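Local atomic coordinates of intracellular exo-alpha-(1->5)-L-arabinofuranosidase (Bifidobacterium longum, PDB entry 2Y2W), a protein that hydrolyses terminal non-reducing alpha-L-arabinofuranosyl residues of arabinan and arabinoxylan, as a glycoside hydrolase family 51 enzyme in plant cell wall breakdown. Residues L181-N185 with Q195-N199; Q301-S306 with I455-Y460; P464-V469 with L481-D487. All blocks are in the same frame, centred on the assembly; numbering follows the deposited sequence.

Interaction 1 of 3, residues L181-N185 with Q195-N199; sequences LEYVN and QRVAN
Residues 181-185 are the last turn of helix 174-185, closed by Asn185 N to Leu181 O at 2.9 Å; residues 195-198 end helix 191-198, and Asn199 leaves it at phi/psi -80/-4 with its N still 2.8 Å from Gln195 O. The helix ends come closest at Tyr183 and Arg196, whose CA atoms are 6.2 Å apart, and they bury 261 Å². Tyr183, chi1 t and chi2 90°, spans the gap. Along the second segment, Gln195 places CB 3.8 Å from CE1 of Tyr183, near the ring plane. Arg196 CB points toward 181-185 and lies over the ring face, 4.0 Å from the Tyr183 centroid and 18° off the normal, a CH-pi contact; chi1 t and chi3 near -40° carry NE to 2.8 Å from Tyr183 O. That hydrogen bond joins the Arg196 side chain to a final-turn backbone carbonyl. Asn199, chi1 m, donates ND2 to Tyr183 OH at 2.8 Å, and the same hydroxyl is hydrogen-bonded to Asp150. This helix-helix packing lies on the outside of the alpha/beta barrel: Val184 and Asn185 touch Trp210 of strand 209-212, and Leu181 packs on helix 227-244.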
loop_
_atom_site.group_PDB
_atom_site.type_symbol
_atom_site.label_atom_id
_atom_site.label_comp_id
_atom_site.label_asym_id
_atom_site.label_seq_id
_atom_site.Cartn_x
_atom_site.Cartn_y
_atom_site.Cartn_z
ATOM N N LEU D 181 10.318 15.684 -4.434
ATOM C CA LEU D 181 11.758 15.778 -4.649
ATOM C C LEU D 181 12.069 16.448 -5.990
ATOM O O LEU D 181 12.897 17.355 -6.067
ATOM C CB LEU D 181 12.390 14.382 -4.573
ATOM C CG LEU D 181 13.864 14.184 -4.940
ATOM C CD1 LEU D 181 14.789 14.980 -4.026
ATOM C CD2 LEU D 181 14.201 12.709 -4.892
ATOM N N GLU D 182 11.388 15.992 -7.037
ATOM C CA GLU D 182 11.518 16.553 -8.375
ATOM C C GLU D 182 11.047 18.009 -8.420
ATOM O O GLU D 182 11.692 18.850 -9.040
ATOM C CB GLU D 182 10.724 15.700 -9.363
ATOM C CG GLU D 182 10.874 16.072 -10.828
ATOM C CD GLU D 182 10.103 15.129 -11.750
ATOM O OE1 GLU D 182 9.700 14.031 -11.297
ATOM O OE2 GLU D 182 9.910 15.474 -12.933
ATOM N N TYR D 183 9.926 18.298 -7.758
ATOM C CA TYR D 183 9.365 19.651 -7.734
ATOM C C TYR D 183 10.300 20.626 -7.035
ATOM O O TYR D 183 10.497 21.755 -7.494
ATOM C CB TYR D 183 7.999 19.667 -7.040
ATOM C CG TYR D 183 7.439 21.058 -6.826
ATOM C CD1 TYR D 183 6.641 21.664 -7.792
ATOM C CD2 TYR D 183 7.715 21.771 -5.657
ATOM C CE1 TYR D 183 6.134 22.938 -7.604
ATOM C CE2 TYR D 183 7.214 23.049 -5.460
ATOM C CZ TYR D 183 6.423 23.625 -6.437
ATOM O OH TYR D 183 5.922 24.888 -6.247
ATOM N N VAL D 184 10.875 20.176 -5.927
ATOM C CA VAL D 184 11.672 21.033 -5.069
ATOM C C VAL D 184 13.124 21.218 -5.555
ATOM O O VAL D 184 13.705 22.293 -5.378
ATOM C CB VAL D 184 11.606 20.527 -3.604
ATOM C CG1 VAL D 184 12.670 19.480 -3.327
ATOM C CG2 VAL D 184 11.730 21.671 -2.640
ATOM N N ASN D 185 13.695 20.188 -6.181
ATOM C CA ASN D 185 15.132 20.168 -6.478
ATOM C C ASN D 185 15.505 19.918 -7.936
ATOM O O ASN D 185 16.679 20.004 -8.303
ATOM C CB ASN D 185 15.845 19.140 -5.590
ATOM C CG ASN D 185 16.076 19.640 -4.177
ATOM O OD1 ASN D 185 15.976 20.839 -3.899
ATOM N ND2 ASN D 185 16.391 18.719 -3.272
ATOM N N GLN D 195 6.630 23.713 -12.759
ATOM C CA GLN D 195 5.620 24.234 -11.838
ATOM C C GLN D 195 6.245 25.134 -10.780
ATOM O O GLN D 195 5.708 26.197 -10.483
ATOM C CB GLN D 195 4.836 23.104 -11.167
ATOM C CG GLN D 195 3.661 22.589 -11.981
ATOM C CD GLN D 195 2.812 21.589 -11.216
ATOM O OE1 GLN D 195 2.398 21.841 -10.082
ATOM N NE2 GLN D 195 2.539 20.446 -11.841
ATOM N N ARG D 196 7.379 24.709 -10.226
ATOM C CA ARG D 196 8.111 25.512 -9.244
ATOM C C ARG D 196 8.544 26.845 -9.850
ATOM O O ARG D 196 8.411 27.892 -9.215
ATOM C CB ARG D 196 9.333 24.757 -8.726
ATOM C CG ARG D 196 9.895 25.298 -7.419
ATOM C CD ARG D 196 11.417 25.289 -7.390
ATOM N NE ARG D 196 11.990 24.093 -7.999
ATOM C CZ ARG D 196 12.675 24.075 -9.139
ATOM N NH1 ARG D 196 12.898 25.194 -9.817
ATOM N NH2 ARG D 196 13.143 22.925 -9.602
ATOM N N VAL D 197 9.059 26.786 -11.078
ATOM C CA VAL D 197 9.457 27.973 -11.835
ATOM C C VAL D 197 8.263 28.912 -12.042
ATOM O O VAL D 197 8.364 30.117 -11.802
ATOM C CB VAL D 197 10.087 27.588 -13.205
ATOM C CG1 VAL D 197 10.461 28.830 -14.006
ATOM C CG2 VAL D 197 11.310 26.694 -13.007
ATOM N N ALA D 198 7.135 28.347 -12.467
ATOM C CA ALA D 198 5.903 29.109 -12.670
ATOM C C ALA D 198 5.358 29.672 -11.358
ATOM O O ALA D 198 4.701 30.716 -11.351
ATOM C CB ALA D 198 4.858 28.250 -13.354
ATOM N N ASN D 199 5.645 28.985 -10.254
ATOM C CA ASN D 199 5.213 29.425 -8.928
ATOM C C ASN D 199 6.094 30.517 -8.310
ATOM O O ASN D 199 5.793 31.016 -7.224
ATOM C CB ASN D 199 5.092 28.231 -7.974
ATOM C CG ASN D 199 3.943 27.296 -8.336
ATOM O OD1 ASN D 199 3.165 27.560 -9.255
ATOM N ND2 ASN D 199 3.840 26.191 -7.612
#

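Interaction 2 of 3, residues Q301-S306 with I455-Y460; sequences QDFLAS and IHTEAY
Here the (beta/alpha)8 barrel meets the C-terminal beta domain: the end of helix 297-304 and the turn after it dock on residues 455-460, where strand 444-456 runs out into a turn. The two segments bury 393 Å², and the nearest CA atoms, those of Asp302 and Thr457, are 5.3 Å apart. Thr457 is extended (-135/159), Glu458 and Ala459 take helical angles (-74/-48 and -73/-38), and Tyr460 is extended again. Two successive amides therefore face the carboxylate of Asp302, chi1 m and chi2 near 3°. The hydrogen bonds are Glu458 N to Asp302 OD1 at 2.9 Å and a weak one from Ala459 N to Asp302 OD2 at 3.3 Å. Within the turn, Thr457 OG1, chi1 p, donates to Tyr460 O at 2.8 Å; after the helix, Ser306 OG donates to Phe303 O at 2.7 Å. Packing adds the rest. Thr457 CG2 lies 3.7 Å from Gln301 CG, and Ile455 CD1 is 3.3 Å from Gln301 NE2, whose hydrogen-bond partner is Arg486 O. The Tyr460 ring, chi1 near -40°, reaches the last residues of 301-306, its CD2 4.2 Å from Ala305 CB. Ser306 is about 9 Å, side chain to side chain, from Tyr286, probably an arabinofuranose-binding residue. At the ring edge, Tyr460 CE2 comes within 3.3 Å of Asp302 O.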
loop_
_atom_site.group_PDB
_atom_site.type_symbol
_atom_site.label_atom_id
_atom_site.label_comp_id
_atom_site.label_asym_id
_atom_site.label_seq_id
_atom_site.Cartn_x
_atom_site.Cartn_y
_atom_site.Cartn_z
ATOM N N GLN D 301 13.100 16.738 41.165
ATOM C CA GLN D 301 14.467 16.205 41.175
ATOM C C GLN D 301 14.704 15.171 40.067
ATOM O O GLN D 301 15.799 15.101 39.509
ATOM C CB GLN D 301 14.817 15.618 42.551
ATOM C CG GLN D 301 16.308 15.331 42.764
ATOM C CD GLN D 301 17.155 16.594 42.853
ATOM O OE1 GLN D 301 17.242 17.227 43.905
ATOM N NE2 GLN D 301 17.796 16.953 41.746
ATOM N N ASP D 302 13.680 14.375 39.761
ATOM C CA ASP D 302 13.728 13.449 38.627
ATOM C C ASP D 302 13.849 14.219 37.311
ATOM O O ASP D 302 14.598 13.826 36.412
ATOM C CB ASP D 302 12.472 12.567 38.585
ATOM C CG ASP D 302 12.356 11.636 39.783
ATOM O OD1 ASP D 302 13.215 11.690 40.691
ATOM O OD2 ASP D 302 11.386 10.845 39.813
ATOM N N PHE D 303 13.103 15.318 37.222
ATOM C CA PHE D 303 13.041 16.149 36.027
ATOM C C PHE D 303 14.353 16.891 35.747
ATOM O O PHE D 303 14.751 17.039 34.591
ATOM C CB PHE D 303 11.864 17.123 36.136
ATOM C CG PHE D 303 11.800 18.137 35.031
ATOM C CD1 PHE D 303 11.746 17.738 33.698
ATOM C CD2 PHE D 303 11.771 19.493 35.326
ATOM C CE1 PHE D 303 11.684 18.676 32.679
ATOM C CE2 PHE D 303 11.700 20.439 34.314
ATOM C CZ PHE D 303 11.655 20.030 32.987
ATOM N N LEU D 304 15.024 17.342 36.803
ATOM C CA LEU D 304 16.295 18.051 36.657
ATOM C C LEU D 304 17.420 17.136 36.167
ATOM O O LEU D 304 18.402 17.606 35.589
ATOM C CB LEU D 304 16.687 18.750 37.963
ATOM C CG LEU D 304 15.818 19.938 38.398
ATOM C CD1 LEU D 304 15.945 20.176 39.897
ATOM C CD2 LEU D 304 16.151 21.203 37.617
ATOM N N ALA D 305 17.259 15.831 36.383
ATOM C CA ALA D 305 18.225 14.840 35.919
ATOM C C ALA D 305 17.756 14.117 34.651
ATOM O O ALA D 305 18.105 12.953 34.425
ATOM C CB ALA D 305 18.529 13.839 37.032
ATOM N N SER D 306 16.980 14.817 33.821
ATOM C CA SER D 306 16.417 14.244 32.592
ATOM C C SER D 306 17.463 13.921 31.529
ATOM O O SER D 306 17.211 13.115 30.631
ATOM C CB SER D 306 15.344 15.161 32.003
ATOM O OG SER D 306 14.157 15.104 32.773
ATOM N N ILE D 455 23.411 12.964 43.915
ATOM C CA ILE D 455 22.063 13.163 44.456
ATOM C C ILE D 455 21.143 12.008 44.053
ATOM O O ILE D 455 21.385 11.334 43.047
ATOM C CB ILE D 455 21.449 14.527 44.026
ATOM C CG1 ILE D 455 21.651 14.774 42.523
ATOM C CG2 ILE D 455 22.038 15.662 44.862
ATOM C CD1 ILE D 455 20.959 16.013 41.979
ATOM N N HIS D 456 20.094 11.785 44.843
ATOM C CA HIS D 456 19.182 10.659 44.632
ATOM C C HIS D 456 17.881 11.073 43.936
ATOM O O HIS D 456 17.328 12.141 44.210
ATOM C CB HIS D 456 18.879 9.964 45.965
ATOM C CG HIS D 456 18.155 8.660 45.818
ATOM N ND1 HIS D 456 18.810 7.465 45.606
ATOM C CD2 HIS D 456 16.833 8.365 45.850
ATOM C CE1 HIS D 456 17.922 6.490 45.515
ATOM N NE2 HIS D 456 16.715 7.009 45.658
ATOM N N THR D 457 17.409 10.211 43.034
ATOM C CA THR D 457 16.157 10.424 42.301
ATOM C C THR D 457 15.319 9.144 42.284
ATOM O O THR D 457 15.850 8.051 42.490
ATOM C CB THR D 457 16.416 10.870 40.838
ATOM O OG1 THR D 457 17.265 9.916 40.186
ATOM C CG2 THR D 457 17.071 12.244 40.786
ATOM N N GLU D 458 14.015 9.281 42.043
ATOM C CA GLU D 458 13.124 8.121 41.901
ATOM C C GLU D 458 13.306 7.395 40.568
ATOM O O GLU D 458 13.422 6.169 40.538
ATOM C CB GLU D 458 11.652 8.519 42.066
ATOM C CG GLU D 458 11.016 8.107 43.392
ATOM C CD GLU D 458 10.755 9.279 44.325
ATOM O OE1 GLU D 458 11.612 10.186 44.414
ATOM O OE2 GLU D 458 9.687 9.285 44.975
ATOM N N ALA D 459 13.325 8.163 39.478
ATOM C CA ALA D 459 13.405 7.616 38.121
ATOM C C ALA D 459 14.781 7.046 37.773
ATOM O O ALA D 459 14.880 6.028 37.086
ATOM C CB ALA D 459 12.989 8.669 37.100
ATOM N N TYR D 460 15.833 7.708 38.247
ATOM C CA TYR D 460 17.209 7.289 37.978
ATOM C C TYR D 460 17.925 6.967 39.290
ATOM O O TYR D 460 17.365 7.168 40.370
ATOM C CB TYR D 460 17.951 8.373 37.182
ATOM C CG TYR D 460 17.091 9.016 36.113
ATOM C CD1 TYR D 460 16.822 8.352 34.916
ATOM C CD2 TYR D 460 16.526 10.276 36.308
ATOM C CE1 TYR D 460 16.021 8.929 33.936
ATOM C CE2 TYR D 460 15.722 10.862 35.334
ATOM C CZ TYR D 460 15.476 10.182 34.151
ATOM O OH TYR D 460 14.684 10.752 33.183
#

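Interaction 3 of 3, residues P464-V469 with L481-D487; sequences PAIDAV and LLAVNRD
This is the antiparallel pairing of a beta hairpin, strands 462-473 and 478-485, in the C-terminal beta domain. The axes of 466-469 and 481-485 approach to 4.6 Å, with 165° between their N-to-C directions, and 561 Å² is buried. Asp467-Val484 and Val469-Leu482 are hydrogen-bonded pairs: Asp467 N to Val484 O 3.1 Å, Val484 N to Asp467 O 2.8 Å, Val469 N to Leu482 O 2.9 Å, Leu482 N to Val469 O 3.1 Å. Ile466-Asn485 and Ala468-Ala483 are non-hydrogen-bonded pairs; consistent with their small side chains, the latter CA atoms are only 4.2 Å apart, with CB to CB 3.8 Å. At the open end, Ala465 turns helical (-71/-44), yet its O accepts Arg486 N at 2.8 Å. Arg486, chi1 m, lays a guanidinium face over Asp467 CB, which is 4.0 Å from Arg486 NH2, and its NH1 forms a salt bridge with Glu308. Asp467 and Val469 face helix 382-397, while strand 558-564 pairs with strand 478-485 and strand 444-456 with strand 462-473.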
loop_
_atom_site.group_PDB
_atom_site.type_symbol
_atom_site.label_atom_id
_atom_site.label_comp_id
_atom_site.label_asym_id
_atom_site.label_seq_id
_atom_site.Cartn_x
_atom_site.Cartn_y
_atom_site.Cartn_z
ATOM N N PRO D 464 25.378 12.600 39.401
ATOM C CA PRO D 464 26.151 13.802 39.728
ATOM C C PRO D 464 25.306 15.069 39.631
ATOM O O PRO D 464 24.509 15.213 38.701
ATOM C CB PRO D 464 27.250 13.816 38.659
ATOM C CG PRO D 464 27.379 12.400 38.228
ATOM C CD PRO D 464 25.990 11.846 38.291
ATOM N N ALA D 465 25.475 15.966 40.596
ATOM C CA ALA D 465 24.738 17.225 40.619
ATOM C C ALA D 465 25.210 18.168 39.515
ATOM O O ALA D 465 24.393 18.780 38.824
ATOM C CB ALA D 465 24.864 17.890 41.985
ATOM N N ILE D 466 26.528 18.273 39.353
ATOM C CA ILE D 466 27.125 19.149 38.346
ATOM C C ILE D 466 27.374 18.387 37.043
ATOM O O ILE D 466 27.831 17.240 37.059
ATOM C CB ILE D 466 28.443 19.811 38.862
ATOM C CG1 ILE D 466 28.225 20.506 40.216
ATOM C CG2 ILE D 466 29.023 20.791 37.831
ATOM C CD1 ILE D 466 27.233 21.677 40.203
ATOM N N ASP D 467 27.055 19.039 35.925
ATOM C CA ASP D 467 27.269 18.501 34.584
ATOM C C ASP D 467 27.743 19.632 33.668
ATOM O O ASP D 467 27.191 20.734 33.722
ATOM C CB ASP D 467 25.969 17.884 34.056
ATOM C CG ASP D 467 26.174 17.044 32.805
ATOM O OD1 ASP D 467 27.315 16.603 32.545
ATOM O OD2 ASP D 467 25.178 16.817 32.083
ATOM N N ALA D 468 28.754 19.367 32.837
ATOM C CA ALA D 468 29.395 20.424 32.037
ATOM C C ALA D 468 30.021 19.980 30.706
ATOM O O ALA D 468 30.409 18.819 30.545
ATOM C CB ALA D 468 30.436 21.160 32.884
ATOM N N VAL D 469 30.110 20.926 29.765
ATOM C CA VAL D 469 30.849 20.759 28.500
ATOM C C VAL D 469 31.835 21.892 28.253
ATOM O O VAL D 469 31.618 23.025 28.687
ATOM C CB VAL D 469 29.932 20.708 27.247
ATOM C CG1 VAL D 469 29.435 19.312 26.995
ATOM C CG2 VAL D 469 28.784 21.715 27.341
ATOM N N LEU D 481 32.573 27.441 28.161
ATOM C CA LEU D 481 32.171 26.435 29.143
ATOM C C LEU D 481 30.703 26.604 29.528
ATOM O O LEU D 481 30.268 27.697 29.902
ATOM C CB LEU D 481 33.057 26.500 30.397
ATOM C CG LEU D 481 32.600 25.742 31.655
ATOM C CD1 LEU D 481 32.729 24.232 31.491
ATOM C CD2 LEU D 481 33.369 26.199 32.883
ATOM N N LEU D 482 29.953 25.511 29.429
ATOM C CA LEU D 482 28.561 25.468 29.867
ATOM C C LEU D 482 28.433 24.454 30.996
ATOM O O LEU D 482 28.891 23.319 30.865
ATOM C CB LEU D 482 27.637 25.082 28.706
ATOM C CG LEU D 482 27.634 25.939 27.435
ATOM C CD1 LEU D 482 27.161 25.123 26.242
ATOM C CD2 LEU D 482 26.780 27.183 27.607
ATOM N N ALA D 483 27.819 24.867 32.104
ATOM C CA ALA D 483 27.652 23.990 33.264
ATOM C C ALA D 483 26.281 24.128 33.921
ATOM O O ALA D 483 25.684 25.205 33.920
ATOM C CB ALA D 483 28.763 24.227 34.284
ATOM N N VAL D 484 25.796 23.024 34.485
ATOM C CA VAL D 484 24.473 22.968 35.108
ATOM C C VAL D 484 24.542 22.406 36.532
ATOM O O VAL D 484 25.294 21.468 36.802
ATOM C CB VAL D 484 23.478 22.150 34.225
ATOM C CG1 VAL D 484 22.354 21.531 35.053
ATOM C CG2 VAL D 484 22.891 23.032 33.133
ATOM N N ASN D 485 23.767 23.005 37.435
ATOM C CA ASN D 485 23.580 22.477 38.785
ATOM C C ASN D 485 22.212 21.809 38.911
ATOM O O ASN D 485 21.177 22.475 38.822
ATOM C CB ASN D 485 23.742 23.583 39.835
ATOM C CG ASN D 485 23.715 23.052 41.263
ATOM O OD1 ASN D 485 24.062 21.896 41.520
ATOM N ND2 ASN D 485 23.306 23.899 42.198
ATOM N N ARG D 486 22.220 20.494 39.119
ATOM C CA ARG D 486 20.993 19.691 39.113
ATOM C C ARG D 486 20.344 19.496 40.489
ATOM O O ARG D 486 19.194 19.060 40.572
ATOM C CB ARG D 486 21.237 18.337 38.436
ATOM C CG ARG D 486 21.456 18.433 36.932
ATOM C CD ARG D 486 21.481 17.067 36.267
ATOM N NE ARG D 486 22.784 16.415 36.369
ATOM C CZ ARG D 486 23.108 15.279 35.757
ATOM N NH1 ARG D 486 22.227 14.650 34.988
ATOM N NH2 ARG D 486 24.322 14.768 35.913
ATOM N N ASP D 487 21.077 19.817 41.555
ATOM C CA ASP D 487 20.547 19.744 42.919
ATOM C C ASP D 487 19.427 20.767 43.094
ATOM O O ASP D 487 19.546 21.909 42.644
ATOM C CB ASP D 487 21.662 19.981 43.945
ATOM C CG ASP D 487 21.281 19.530 45.356
ATOM O OD1 ASP D 487 20.207 19.928 45.861
ATOM O OD2 ASP D 487 22.076 18.787 45.970
#

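From the N terminus, interaction 1 closes first, a short loop with nine residues between its segments, on the outside of the (beta/alpha)8 barrel. Interaction 2 spans 148 intervening residues and brings the short helix 297-304, which follows barrel strand 280-287, against the C-terminal beta domain; interaction 3 then closes a beta hairpin with 11 residues between its segments. The three follow in series, neither nesting nor crossing. Interaction 1 stands apart, its centre about 49 Å and 47 Å from those of interactions 2 and 3 and on the opposite side of the chain's centre. Interactions 2 and 3 have centres about 14 Å apart, use neighbouring strands of one sheet, and touch directly: Gln301 NE2 lies 2.8 Å from Arg486 O, and Leu304 O 3.2 Å from Arg486 CD.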